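Local structure of trehalose-6-phosphate phosphatase-related protein (Thermoplasma acidophilum, 1U02) at residues A[26-31]-A[54-59]; A[40-45]-A[61-66]; A[66-71]-A[154-159]; A[86-91]-A[141-146]. The protein removes the phosphate from trehalose 6-phosphate to yield free trehalose, a magnesium-dependent reaction, and hydrolyses para-nitrophenyl phosphate less efficiently. All blocks are in the same frame, centred on the assembly; numbering follows the deposited sequence.

Interaction 1. Residues A[26-31]-A[54-59]; sequences AGLLSL and RFLPLD
A single methyl group, CD2 of Leu-29, touches three consecutive residues of segment 54-59: Leu-56, Pro-57 and Leu-58. Leu-29 CD2 lies 4.0 Å from Leu-56 CD1. The same Leu-29 CD2 is 4.1 Å from Pro-57 CD and 4.2 Å from Leu-58 CG. The chain turns there: Pro-57 is the centre of an inverse gamma turn, closed by a hydrogen bond of 2.7 Å from Leu-58 N to Leu-56 O. The two leucines, Leu-29 and Leu-56, slide past each other in opposite directions, while the proline ring crosses Leu-29 at about a right angle. Leu-58 carries its CG anti to the carbonyl carbon (chi1 -59°), and its CD1 comes to 3.7 Å from the backbone O of Leu-29, so it packs on the helix backbone as well as on a side chain. Deeper in, Leu-56 CD1 also reaches Leu-28 CG at 4.3 Å. No hydrogen bond crosses the contact; it is apolar packing of the first turns of helix 26-38 against the chain leaving helix 49-55. Leu-28 continues onto Val-13 and onto Arg-216 of helix 212-229, and the loop 56-59 leads from helix 49-55 into strand 61-64 of the central sheet.

Interaction 2. Residues A[40-45]-A[61-66]; sequences DTYIVT and NMICYH. With GOL (glycerol), chain F.
The carbonyl O of Thr-41 accepts two hydrogen bonds, one from Asn-61 N (3.3 Å) and one from O1 of a glycerol, probably from the crystallisation liquor, at 2.8 Å. These residues lie at the start of two neighbouring parallel strands, 40-44 and 61-64, joined through helix 49-55 as a beta-alpha-beta unit of the Rossmann-like HAD core. The glycerol bridges further: its O1 also accepts from Asn-61 N, and its O2 takes the N-H of Thr-41. Along the strands Ile-43 gives and receives in turn, its N donating to Asn-61 O and its O accepting from Ile-63 N at 2.8 Å. On one face of the sheet the Tyr-42 ring lies beside Asn-61, whose CB sits 3.3 Å above the ring plane, offset toward the rim, in a CH-pi contact. An alanine in place of Tyr-42 would probably leave Asn-61 CB without the ring beneath it and open a gap beside Ile-63 CG1 and the ring of Phe-5. Val-44 CG2 and Ile-63 CD1 meet on the same face. Beyond the last bridge, His-66 N, tilted 25° from the carbonyl plane, donates to Thr-45 O at 2.9 Å.

Interaction 3. Residues A[66-71]-A[154-159]; sequences HGACSK and LRVPGV
The imidazole of His-66 is overlapped on one face by Arg-155 NH1, which lies 3.6 Å above the ring plane, displaced toward the rim so that CD2 is its nearest atom. The two side chains cross at about a right angle, with ring and guanidinium planes 60° apart, so this is a nitrogen set over a ring and not a flat stack. The contact joins two parts of the HAD phosphatase: His-66 lies between strands 61-64 and 69-72 of the Rossmann-like core sheet, whereas Arg-155 closes strand 151-155 of the smaller antiparallel sheet, consistent with the cap module of such enzymes. Arg-155 reaches across with its chain extended from CG to NE, after a first torsion that sets CG between the backbone N and carbonyl carbon (chi1 60°). Its NE forms a salt bridge with Glu-144 of the adjacent strand, which helps fix the guanidinium. Val-159 CG2 lies over one face of that guanidinium, 3.3 Å above its plane, and the same methyl touches His-66 CB at 3.9 Å. A type II turn from Val-156 to Val-159, with Gly-158 at positive phi, brings this valine round toward the core. On the core side, Ala-68 forms with Cys-69 a classic beta bulge facing Cys-64. The Ala-68 methyl meets both valines of the turn: CG2 of Val-156, a residue whose side chain also touches Phe-89 of helix 86-96, lies 4.3 Å from Ala-68 CB, and Val-159 CG1 approaches that same CB to 3.8 Å.

Interaction 4. Residues A[86-91]-A[141-146]; sequences LGVFDR and FGVETY
Phe-141 lies against Val-88 at its root and against Arg-91 at its outer end. Its CB is 3.7 Å from Val-88 CG1; that same methyl is 4.0 Å from the ring CG and 3.7 Å from CD1. Farther out, CE1 meets Arg-91 CB at 3.7 Å, and CZ is 4.1 Å from that same Arg-91 CB. Phe-141 is the last residue of helix 127-141, which ends in a Schellman motif with Gly-142, at positive phi, as the C-prime residue; the chain then enters strand 144-147 of the antiparallel sheet. The contact thus packs helix 86-96 against the C-terminal end of helix 127-141 and the lead-in to the strand. Val-143, just past the turn, puts its CG1 anti to the carbonyl carbon (chi1 -72°), where it meets both Val-88 CG1 and, at 3.8 Å, Phe-89 CZ. The Phe-141 side chain also touches Ile-92 and Asp-95. An alanine at Phe-141 would keep CB against Val-88 but would probably open a gap beside Arg-91 CB, leave the arginine NE without the ring edge and let the arginine tip turn more freely. As it stands, the Arg-91 chain bends at chi3 (-70°), with the guanidinium and ring planes 39° apart, and its NE sits in the plane of the Phe-141 ring at the edge, 3.7 Å from CE1.

The four contacts run across the molecule from helix 26-38 of the core to helix 86-96 beside the smaller, cap-like sheet; the centres of interactions 1 and 4 are 31 Å apart. Each touches the next. Interactions 1 and 2 meet where Leu-56 CD2 packs 3.8 Å from Ile-43 CD1, and interactions 2 and 3 share His-66 and are joined by a probable hydrogen bond of 2.7 Å from Cys-64 N to Cys-69 O. Interactions 3 and 4 meet through Gly-158 N and Glu-144 OE1, 2.8 Å apart. The magnesium held by Asp-7, Asp-9 and Asp-179 is about 7 Å from the side chains of Thr-45 and His-66, whereas interaction 4 lies away from the active site.

Interaction 1. Residues A[26-31]-A[54-59]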
loop_
_atom_site.group_PDB
_atom_site.type_symbol
_atom_site.label_atom_id
_atom_site.label_comp_id
_atom_site.label_asym_id
_atom_site.label_seq_id
_atom_site.Cartn_x
_atom_site.Cartn_y
_atom_site.Cartn_z
ATOM N N ALA A 26 -13.263 -7.833 -12.371
ATOM C CA ALA A 26 -14.393 -7.031 -12.832
ATOM C C ALA A 26 -15.258 -6.509 -11.689
ATOM O O ALA A 26 -15.743 -5.379 -11.740
ATOM C CB ALA A 26 -15.250 -7.846 -13.804
ATOM N N GLY A 27 -15.457 -7.332 -10.665
ATOM C CA GLY A 27 -16.275 -6.914 -9.538
ATOM C C GLY A 27 -15.731 -5.684 -8.836
ATOM O O GLY A 27 -16.471 -4.741 -8.532
ATOM N N LEU A 28 -14.428 -5.688 -8.580
ATOM C CA LEU A 28 -13.791 -4.563 -7.912
ATOM C C LEU A 28 -13.778 -3.342 -8.834
ATOM O O LEU A 28 -13.980 -2.211 -8.382
ATOM C CB LEU A 28 -12.359 -4.922 -7.488
ATOM C CG LEU A 28 -11.576 -3.818 -6.759
ATOM C CD1 LEU A 28 -12.381 -3.315 -5.564
ATOM C CD2 LEU A 28 -10.214 -4.346 -6.309
ATOM N N LEU A 29 -13.544 -3.570 -10.123
ATOM C CA LEU A 29 -13.517 -2.471 -11.085
ATOM C C LEU A 29 -14.862 -1.742 -11.090
ATOM O O LEU A 29 -14.907 -0.514 -11.114
ATOM C CB LEU A 29 -13.189 -2.999 -12.491
ATOM C CG LEU A 29 -11.743 -3.486 -12.673
ATOM C CD1 LEU A 29 -11.572 -4.203 -14.009
ATOM C CD2 LEU A 29 -10.802 -2.290 -12.583
ATOM N N SER A 30 -15.955 -2.499 -11.052
ATOM C CA SER A 30 -17.296 -1.910 -11.052
ATOM C C SER A 30 -17.549 -1.122 -9.763
ATOM O O SER A 30 -18.027 0.016 -9.802
ATOM C CB SER A 30 -18.344 -3.019 -11.214
ATOM O OG SER A 30 -19.663 -2.536 -11.010
ATOM N N LEU A 31 -17.216 -1.730 -8.625
ATOM C CA LEU A 31 -17.405 -1.102 -7.317
ATOM C C LEU A 31 -16.681 0.229 -7.172
ATOM O O LEU A 31 -17.267 1.222 -6.744
ATOM C CB LEU A 31 -16.922 -2.036 -6.209
ATOM C CG LEU A 31 -17.867 -3.127 -5.718
ATOM C CD1 LEU A 31 -17.108 -4.044 -4.772
ATOM C CD2 LEU A 31 -19.067 -2.499 -5.014
ATOM N N ARG A 54 -1.899 -0.196 -13.265
ATOM C CA ARG A 54 -2.239 -1.337 -14.101
ATOM C C ARG A 54 -3.188 -2.292 -13.369
ATOM O O ARG A 54 -4.040 -2.917 -14.002
ATOM C CB ARG A 54 -0.987 -2.078 -14.593
ATOM C CG ARG A 54 -0.079 -2.681 -13.547
ATOM C CD ARG A 54 1.094 -3.380 -14.251
ATOM N NE ARG A 54 1.991 -4.067 -13.324
ATOM C CZ ARG A 54 3.115 -3.547 -12.839
ATOM N NH1 ARG A 54 3.494 -2.327 -13.191
ATOM N NH2 ARG A 54 3.863 -4.254 -12.003
ATOM N N PHE A 55 -3.057 -2.395 -12.047
ATOM C CA PHE A 55 -3.947 -3.267 -11.271
ATOM C C PHE A 55 -5.382 -2.757 -11.304
ATOM O O PHE A 55 -6.325 -3.530 -11.450
ATOM C CB PHE A 55 -3.552 -3.322 -9.789
ATOM C CG PHE A 55 -2.335 -4.157 -9.490
ATOM C CD1 PHE A 55 -1.923 -5.182 -10.344
ATOM C CD2 PHE A 55 -1.634 -3.951 -8.302
ATOM C CE1 PHE A 55 -0.825 -5.992 -10.011
ATOM C CE2 PHE A 55 -0.542 -4.750 -7.960
ATOM C CZ PHE A 55 -0.136 -5.772 -8.814
ATOM N N LEU A 56 -5.527 -1.444 -11.147
ATOM C CA LEU A 56 -6.826 -0.779 -11.087
ATOM C C LEU A 56 -6.817 0.419 -12.040
ATOM O O LEU A 56 -6.743 1.566 -11.594
ATOM C CB LEU A 56 -7.047 -0.287 -9.654
ATOM C CG LEU A 56 -8.400 0.216 -9.174
ATOM C CD1 LEU A 56 -9.345 -0.972 -9.048
ATOM C CD2 LEU A 56 -8.241 0.906 -7.813
ATOM N N PRO A 57 -6.932 0.175 -13.354
ATOM C CA PRO A 57 -6.916 1.261 -14.346
ATOM C C PRO A 57 -8.142 2.170 -14.392
ATOM O O PRO A 57 -8.787 2.314 -15.434
ATOM C CB PRO A 57 -6.673 0.518 -15.660
ATOM C CG PRO A 57 -7.417 -0.768 -15.458
ATOM C CD PRO A 57 -7.157 -1.137 -13.994
ATOM N N LEU A 58 -8.442 2.798 -13.258
ATOM C CA LEU A 58 -9.585 3.696 -13.148
ATOM C C LEU A 58 -9.114 5.111 -12.859
ATOM O O LEU A 58 -7.973 5.331 -12.443
ATOM C CB LEU A 58 -10.511 3.251 -12.011
ATOM C CG LEU A 58 -11.114 1.850 -12.094
ATOM C CD1 LEU A 58 -11.865 1.548 -10.804
ATOM C CD2 LEU A 58 -12.036 1.755 -13.300
ATOM N N ASP A 59 -10.011 6.065 -13.065
ATOM C CA ASP A 59 -9.706 7.464 -12.820
ATOM C C ASP A 59 -9.888 7.788 -11.340
ATOM O O ASP A 59 -10.949 8.255 -10.921
ATOM C CB ASP A 59 -10.622 8.350 -13.673
ATOM C CG ASP A 59 -10.421 9.827 -13.406
ATOM O OD1 ASP A 59 -9.253 10.272 -13.350
ATOM O OD2 ASP A 59 -11.436 10.544 -13.261
#

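Interaction 2. Residues A[40-45]-A[61-66]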
loop_
_atom_site.group_PDB
_atom_site.type_symbol
_atom_site.label_atom_id
_atom_site.label_comp_id
_atom_site.label_asym_id
_atom_site.label_seq_id
_atom_site.Cartn_x
_atom_site.Cartn_y
_atom_site.Cartn_z
ATOM N N ASP A 40 -14.626 11.486 -3.394
ATOM C CA ASP A 40 -13.255 11.772 -3.805
ATOM C C ASP A 40 -12.507 10.556 -3.257
ATOM O O ASP A 40 -12.212 10.472 -2.063
ATOM C CB ASP A 40 -12.740 13.054 -3.143
ATOM C CG ASP A 40 -11.439 13.549 -3.758
ATOM O OD1 ASP A 40 -10.708 12.729 -4.356
ATOM O OD2 ASP A 40 -11.135 14.755 -3.635
ATOM N N THR A 41 -12.220 9.608 -4.135
ATOM C CA THR A 41 -11.577 8.368 -3.735
ATOM C C THR A 41 -10.066 8.294 -3.909
ATOM O O THR A 41 -9.527 8.663 -4.953
ATOM C CB THR A 41 -12.229 7.195 -4.487
ATOM O OG1 THR A 41 -13.655 7.280 -4.335
ATOM C CG2 THR A 41 -11.745 5.865 -3.933
ATOM N N TYR A 42 -9.395 7.808 -2.865
ATOM C CA TYR A 42 -7.948 7.648 -2.860
ATOM C C TYR A 42 -7.555 6.220 -2.514
ATOM O O TYR A 42 -8.072 5.642 -1.556
ATOM C CB TYR A 42 -7.305 8.555 -1.804
ATOM C CG TYR A 42 -7.209 10.011 -2.162
ATOM C CD1 TYR A 42 -6.028 10.539 -2.671
ATOM C CD2 TYR A 42 -8.283 10.870 -1.956
ATOM C CE1 TYR A 42 -5.912 11.894 -2.961
ATOM C CE2 TYR A 42 -8.180 12.233 -2.248
ATOM C CZ TYR A 42 -6.989 12.733 -2.747
ATOM O OH TYR A 42 -6.866 14.076 -3.018
ATOM N N ILE A 43 -6.652 5.649 -3.301
ATOM C CA ILE A 43 -6.129 4.327 -2.993
ATOM C C ILE A 43 -4.855 4.684 -2.227
ATOM O O ILE A 43 -4.062 5.495 -2.703
ATOM C CB ILE A 43 -5.725 3.528 -4.259
ATOM C CG1 ILE A 43 -6.965 3.185 -5.091
ATOM C CG2 ILE A 43 -4.996 2.250 -3.846
ATOM C CD1 ILE A 43 -7.986 2.344 -4.351
ATOM N N VAL A 44 -4.669 4.115 -1.039
ATOM C CA VAL A 44 -3.474 4.397 -0.245
ATOM C C VAL A 44 -2.746 3.073 -0.104
ATOM O O VAL A 44 -3.273 2.132 0.484
ATOM C CB VAL A 44 -3.835 4.953 1.141
ATOM C CG1 VAL A 44 -2.569 5.294 1.910
ATOM C CG2 VAL A 44 -4.710 6.191 0.982
ATOM N N THR A 45 -1.522 3.009 -0.614
ATOM C CA THR A 45 -0.802 1.748 -0.626
ATOM C C THR A 45 0.712 1.902 -0.538
ATOM O O THR A 45 1.246 3.009 -0.625
ATOM C CB THR A 45 -1.150 1.032 -1.944
ATOM O OG1 THR A 45 -0.390 -0.172 -2.086
ATOM C CG2 THR A 45 -0.849 1.966 -3.122
ATOM N N ASN A 61 -7.482 8.937 -7.520
ATOM C CA ASN A 61 -6.232 9.449 -6.983
ATOM C C ASN A 61 -5.558 8.373 -6.146
ATOM O O ASN A 61 -6.198 7.414 -5.711
ATOM C CB ASN A 61 -6.481 10.694 -6.128
ATOM C CG ASN A 61 -6.914 11.890 -6.957
ATOM O OD1 ASN A 61 -6.405 12.112 -8.053
ATOM N ND2 ASN A 61 -7.848 12.670 -6.430
HETATM N N MSE A 62 -4.262 8.528 -5.914
HETATM C CA MSE A 62 -3.561 7.542 -5.124
HETATM C C MSE A 62 -2.362 8.090 -4.373
HETATM O O MSE A 62 -1.677 9.007 -4.830
HETATM C CB MSE A 62 -3.132 6.367 -6.016
HETATM C CG MSE A 62 -2.306 6.765 -7.226
HETATM SE SE MSE A 62 -1.981 5.294 -8.472
HETATM C CE MSE A 62 -3.664 5.290 -9.408
ATOM N N ILE A 63 -2.152 7.529 -3.191
ATOM C CA ILE A 63 -1.027 7.870 -2.341
ATOM C C ILE A 63 -0.243 6.559 -2.352
ATOM O O ILE A 63 -0.699 5.560 -1.798
ATOM C CB ILE A 63 -1.485 8.213 -0.898
ATOM C CG1 ILE A 63 -2.310 9.504 -0.910
ATOM C CG2 ILE A 63 -0.274 8.389 0.013
ATOM C CD1 ILE A 63 -2.948 9.845 0.431
ATOM N N CYS A 64 0.917 6.558 -3.008
ATOM C CA CYS A 64 1.736 5.348 -3.119
ATOM C C CYS A 64 3.003 5.369 -2.275
ATOM O O CYS A 64 3.377 6.407 -1.732
ATOM C CB CYS A 64 2.101 5.118 -4.586
ATOM S SG CYS A 64 0.645 4.940 -5.656
ATOM N N TYR A 65 3.657 4.211 -2.173
ATOM C CA TYR A 65 4.886 4.077 -1.385
ATOM C C TYR A 65 4.667 4.600 0.037
ATOM O O TYR A 65 5.555 5.229 0.621
ATOM C CB TYR A 65 6.034 4.867 -2.027
ATOM C CG TYR A 65 6.451 4.429 -3.415
ATOM C CD1 TYR A 65 7.011 3.171 -3.635
ATOM C CD2 TYR A 65 6.341 5.298 -4.500
ATOM C CE1 TYR A 65 7.458 2.788 -4.899
ATOM C CE2 TYR A 65 6.786 4.928 -5.772
ATOM C CZ TYR A 65 7.346 3.674 -5.962
ATOM O OH TYR A 65 7.823 3.324 -7.200
ATOM N N HIS A 66 3.483 4.347 0.586
ATOM C CA HIS A 66 3.155 4.795 1.937
ATOM C C HIS A 66 3.262 6.314 2.079
ATOM O O HIS A 66 3.415 6.833 3.189
ATOM C CB HIS A 66 4.069 4.108 2.961
ATOM C CG HIS A 66 3.782 2.648 3.145
ATOM N ND1 HIS A 66 2.739 2.187 3.917
ATOM C CD2 HIS A 66 4.387 1.549 2.632
ATOM C CE1 HIS A 66 2.713 0.865 3.874
ATOM N NE2 HIS A 66 3.703 0.454 3.101
HETATM C C1 GOL F . -11.183 11.334 -7.371
HETATM O O1 GOL F . -9.805 10.706 -6.838
HETATM C C2 GOL F . -12.259 10.600 -7.871
HETATM O O2 GOL F . -12.987 10.055 -6.878
HETATM C C3 GOL F . -12.250 10.655 -9.079
HETATM O O3 GOL F . -11.790 11.031 -10.525
#

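Interaction 3. Residues A[66-71]-A[154-159]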
loop_
_atom_site.group_PDB
_atom_site.type_symbol
_atom_site.label_atom_id
_atom_site.label_comp_id
_atom_site.label_asym_id
_atom_site.label_seq_id
_atom_site.Cartn_x
_atom_site.Cartn_y
_atom_site.Cartn_z
ATOM N N HIS A 66 3.483 4.347 0.586
ATOM C CA HIS A 66 3.155 4.795 1.937
ATOM C C HIS A 66 3.262 6.314 2.079
ATOM O O HIS A 66 3.415 6.833 3.189
ATOM C CB HIS A 66 4.069 4.108 2.961
ATOM C CG HIS A 66 3.782 2.648 3.145
ATOM N ND1 HIS A 66 2.739 2.187 3.917
ATOM C CD2 HIS A 66 4.387 1.549 2.632
ATOM C CE1 HIS A 66 2.713 0.865 3.874
ATOM N NE2 HIS A 66 3.703 0.454 3.101
ATOM N N GLY A 67 3.180 7.019 0.951
ATOM C CA GLY A 67 3.249 8.472 0.980
ATOM C C GLY A 67 4.406 9.143 0.256
ATOM O O GLY A 67 4.388 10.360 0.087
ATOM N N ALA A 68 5.402 8.379 -0.190
ATOM C CA ALA A 68 6.550 8.975 -0.876
ATOM C C ALA A 68 6.194 9.611 -2.218
ATOM O O ALA A 68 6.848 10.554 -2.660
ATOM C CB ALA A 68 7.646 7.930 -1.075
ATOM N N CYS A 69 5.163 9.090 -2.869
ATOM C CA CYS A 69 4.741 9.609 -4.162
ATOM C C CYS A 69 3.240 9.451 -4.303
ATOM O O CYS A 69 2.669 8.466 -3.842
ATOM C CB CYS A 69 5.450 8.842 -5.286
ATOM S SG CYS A 69 5.244 9.532 -6.943
ATOM N N SER A 70 2.601 10.426 -4.936
ATOM C CA SER A 70 1.162 10.383 -5.151
ATOM C C SER A 70 0.900 10.586 -6.631
ATOM O O SER A 70 1.766 11.078 -7.361
ATOM C CB SER A 70 0.460 11.504 -4.376
ATOM O OG SER A 70 0.756 11.445 -2.996
ATOM N N LYS A 71 -0.276 10.172 -7.081
ATOM C CA LYS A 71 -0.664 10.380 -8.466
ATOM C C LYS A 71 -2.004 11.079 -8.329
ATOM O O LYS A 71 -3.004 10.469 -7.950
ATOM C CB LYS A 71 -0.807 9.061 -9.226
ATOM C CG LYS A 71 -1.140 9.263 -10.707
ATOM C CD LYS A 71 -1.123 7.953 -11.477
ATOM C CE LYS A 71 -1.515 8.158 -12.936
ATOM N NZ LYS A 71 -1.440 6.891 -13.730
ATOM N N LEU A 154 12.936 -2.187 1.295
ATOM C CA LEU A 154 13.796 -1.022 1.436
ATOM C C LEU A 154 12.987 0.106 0.832
ATOM O O LEU A 154 12.484 -0.015 -0.287
ATOM C CB LEU A 154 15.099 -1.203 0.659
ATOM C CG LEU A 154 16.008 -2.290 1.227
ATOM C CD1 LEU A 154 17.300 -2.357 0.415
ATOM C CD2 LEU A 154 16.307 -1.980 2.691
ATOM N N ARG A 155 12.855 1.204 1.564
ATOM C CA ARG A 155 12.057 2.311 1.077
ATOM C C ARG A 155 12.617 3.668 1.490
ATOM O O ARG A 155 13.656 3.748 2.150
ATOM C CB ARG A 155 10.624 2.146 1.592
ATOM C CG ARG A 155 10.526 2.121 3.107
ATOM C CD ARG A 155 9.144 1.712 3.613
ATOM N NE ARG A 155 8.988 2.064 5.025
ATOM C CZ ARG A 155 7.922 1.786 5.771
ATOM N NH1 ARG A 155 6.889 1.135 5.251
ATOM N NH2 ARG A 155 7.883 2.180 7.039
ATOM N N VAL A 156 11.927 4.731 1.088
ATOM C CA VAL A 156 12.344 6.090 1.422
ATOM C C VAL A 156 12.166 6.323 2.925
ATOM O O VAL A 156 11.105 6.053 3.484
ATOM C CB VAL A 156 11.508 7.138 0.637
ATOM C CG1 VAL A 156 11.834 8.546 1.131
ATOM C CG2 VAL A 156 11.803 7.027 -0.851
ATOM N N PRO A 157 13.210 6.823 3.604
ATOM C CA PRO A 157 13.088 7.064 5.045
ATOM C C PRO A 157 11.920 7.995 5.410
ATOM O O PRO A 157 11.645 8.968 4.709
ATOM C CB PRO A 157 14.443 7.677 5.409
ATOM C CG PRO A 157 15.384 7.040 4.415
ATOM C CD PRO A 157 14.576 7.110 3.133
ATOM N N GLY A 158 11.225 7.668 6.496
ATOM C CA GLY A 158 10.135 8.506 6.968
ATOM C C GLY A 158 8.751 8.379 6.354
ATOM O O GLY A 158 7.846 9.101 6.776
ATOM N N VAL A 159 8.554 7.490 5.384
ATOM C CA VAL A 159 7.222 7.365 4.786
ATOM C C VAL A 159 6.195 6.995 5.855
ATOM O O VAL A 159 6.481 6.209 6.754
ATOM C CB VAL A 159 7.204 6.316 3.649
ATOM C CG1 VAL A 159 8.116 6.780 2.518
ATOM C CG2 VAL A 159 7.647 4.955 4.165
#

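Interaction 4. Residues A[86-91]-A[141-146]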
loop_
_atom_site.group_PDB
_atom_site.type_symbol
_atom_site.label_atom_id
_atom_site.label_comp_id
_atom_site.label_asym_id
_atom_site.label_seq_id
_atom_site.Cartn_x
_atom_site.Cartn_y
_atom_site.Cartn_z
ATOM N N LEU A 86 15.590 8.310 -6.513
ATOM C CA LEU A 86 15.433 7.515 -7.730
ATOM C C LEU A 86 16.706 6.770 -8.149
ATOM O O LEU A 86 16.655 5.588 -8.486
ATOM C CB LEU A 86 14.939 8.393 -8.888
ATOM C CG LEU A 86 13.509 8.929 -8.747
ATOM C CD1 LEU A 86 13.170 9.837 -9.926
ATOM C CD2 LEU A 86 12.528 7.762 -8.678
ATOM N N GLY A 87 17.846 7.452 -8.133
ATOM C CA GLY A 87 19.082 6.788 -8.516
ATOM C C GLY A 87 19.493 5.726 -7.508
ATOM O O GLY A 87 20.091 4.707 -7.864
ATOM N N VAL A 88 19.163 5.962 -6.243
ATOM C CA VAL A 88 19.505 5.036 -5.171
ATOM C C VAL A 88 18.863 3.665 -5.352
ATOM O O VAL A 88 19.544 2.642 -5.331
ATOM C CB VAL A 88 19.086 5.606 -3.799
ATOM C CG1 VAL A 88 19.420 4.612 -2.697
ATOM C CG2 VAL A 88 19.808 6.918 -3.556
ATOM N N PHE A 89 17.551 3.640 -5.533
ATOM C CA PHE A 89 16.878 2.368 -5.704
ATOM C C PHE A 89 17.285 1.631 -6.972
ATOM O O PHE A 89 17.207 0.403 -7.022
ATOM C CB PHE A 89 15.372 2.576 -5.601
ATOM C CG PHE A 89 14.928 2.828 -4.197
ATOM C CD1 PHE A 89 14.949 1.793 -3.264
ATOM C CD2 PHE A 89 14.571 4.107 -3.774
ATOM C CE1 PHE A 89 14.626 2.027 -1.920
ATOM C CE2 PHE A 89 14.246 4.351 -2.434
ATOM C CZ PHE A 89 14.275 3.306 -1.507
ATOM N N ASP A 90 17.737 2.366 -7.985
ATOM C CA ASP A 90 18.207 1.714 -9.207
ATOM C C ASP A 90 19.476 0.939 -8.848
ATOM O O ASP A 90 19.644 -0.218 -9.237
ATOM C CB ASP A 90 18.543 2.732 -10.302
ATOM C CG ASP A 90 17.306 3.333 -10.945
ATOM O OD1 ASP A 90 16.288 2.615 -11.070
ATOM O OD2 ASP A 90 17.359 4.519 -11.341
ATOM N N ARG A 91 20.362 1.586 -8.093
ATOM C CA ARG A 91 21.617 0.970 -7.678
ATOM C C ARG A 91 21.379 -0.195 -6.718
ATOM O O ARG A 91 22.065 -1.217 -6.788
ATOM C CB ARG A 91 22.534 2.007 -7.013
ATOM C CG ARG A 91 22.958 3.146 -7.941
ATOM C CD ARG A 91 24.262 3.820 -7.482
ATOM N NE ARG A 91 24.120 4.614 -6.261
ATOM C CZ ARG A 91 23.470 5.775 -6.182
ATOM N NH1 ARG A 91 22.890 6.296 -7.258
ATOM N NH2 ARG A 91 23.405 6.421 -5.024
ATOM N N PHE A 141 23.199 2.709 1.578
ATOM C CA PHE A 141 22.480 3.676 0.760
ATOM C C PHE A 141 21.658 4.700 1.523
ATOM O O PHE A 141 21.078 5.606 0.922
ATOM C CB PHE A 141 21.585 2.935 -0.224
ATOM C CG PHE A 141 22.345 2.222 -1.298
ATOM C CD1 PHE A 141 22.688 2.879 -2.475
ATOM C CD2 PHE A 141 22.749 0.902 -1.120
ATOM C CE1 PHE A 141 23.424 2.230 -3.468
ATOM C CE2 PHE A 141 23.484 0.242 -2.100
ATOM C CZ PHE A 141 23.822 0.906 -3.277
ATOM N N GLY A 142 21.600 4.558 2.842
ATOM C CA GLY A 142 20.841 5.502 3.638
ATOM C C GLY A 142 19.340 5.413 3.436
ATOM O O GLY A 142 18.647 6.432 3.411
ATOM N N VAL A 143 18.833 4.196 3.275
ATOM C CA VAL A 143 17.401 4.015 3.109
ATOM C C VAL A 143 16.844 3.326 4.341
ATOM O O VAL A 143 17.591 2.926 5.237
ATOM C CB VAL A 143 17.054 3.208 1.835
ATOM C CG1 VAL A 143 17.308 4.069 0.607
ATOM C CG2 VAL A 143 17.883 1.939 1.769
ATOM N N GLU A 144 15.525 3.187 4.373
ATOM C CA GLU A 144 14.822 2.605 5.503
ATOM C C GLU A 144 14.351 1.178 5.240
ATOM O O GLU A 144 13.991 0.829 4.110
ATOM C CB GLU A 144 13.644 3.526 5.829
ATOM C CG GLU A 144 12.646 3.037 6.854
ATOM C CD GLU A 144 11.554 4.071 7.080
ATOM O OE1 GLU A 144 11.895 5.193 7.523
ATOM O OE2 GLU A 144 10.371 3.770 6.801
ATOM N N THR A 145 14.356 0.355 6.285
ATOM C CA THR A 145 13.937 -1.036 6.160
ATOM C C THR A 145 12.596 -1.298 6.854
ATOM O O THR A 145 12.394 -0.906 7.998
ATOM C CB THR A 145 14.999 -1.994 6.766
ATOM O OG1 THR A 145 16.282 -1.729 6.181
ATOM C CG2 THR A 145 14.633 -3.439 6.490
ATOM N N TYR A 146 11.686 -1.960 6.147
ATOM C CA TYR A 146 10.372 -2.307 6.684
ATOM C C TYR A 146 10.265 -3.829 6.735
ATOM O O TYR A 146 10.628 -4.512 5.775
ATOM C CB TYR A 146 9.256 -1.759 5.787
ATOM C CG TYR A 146 7.883 -2.260 6.180
ATOM C CD1 TYR A 146 7.218 -1.734 7.288
ATOM C CD2 TYR A 146 7.268 -3.289 5.472
ATOM C CE1 TYR A 146 5.972 -2.221 7.681
ATOM C CE2 TYR A 146 6.026 -3.786 5.857
ATOM C CZ TYR A 146 5.383 -3.247 6.962
ATOM O OH TYR A 146 4.157 -3.731 7.351
#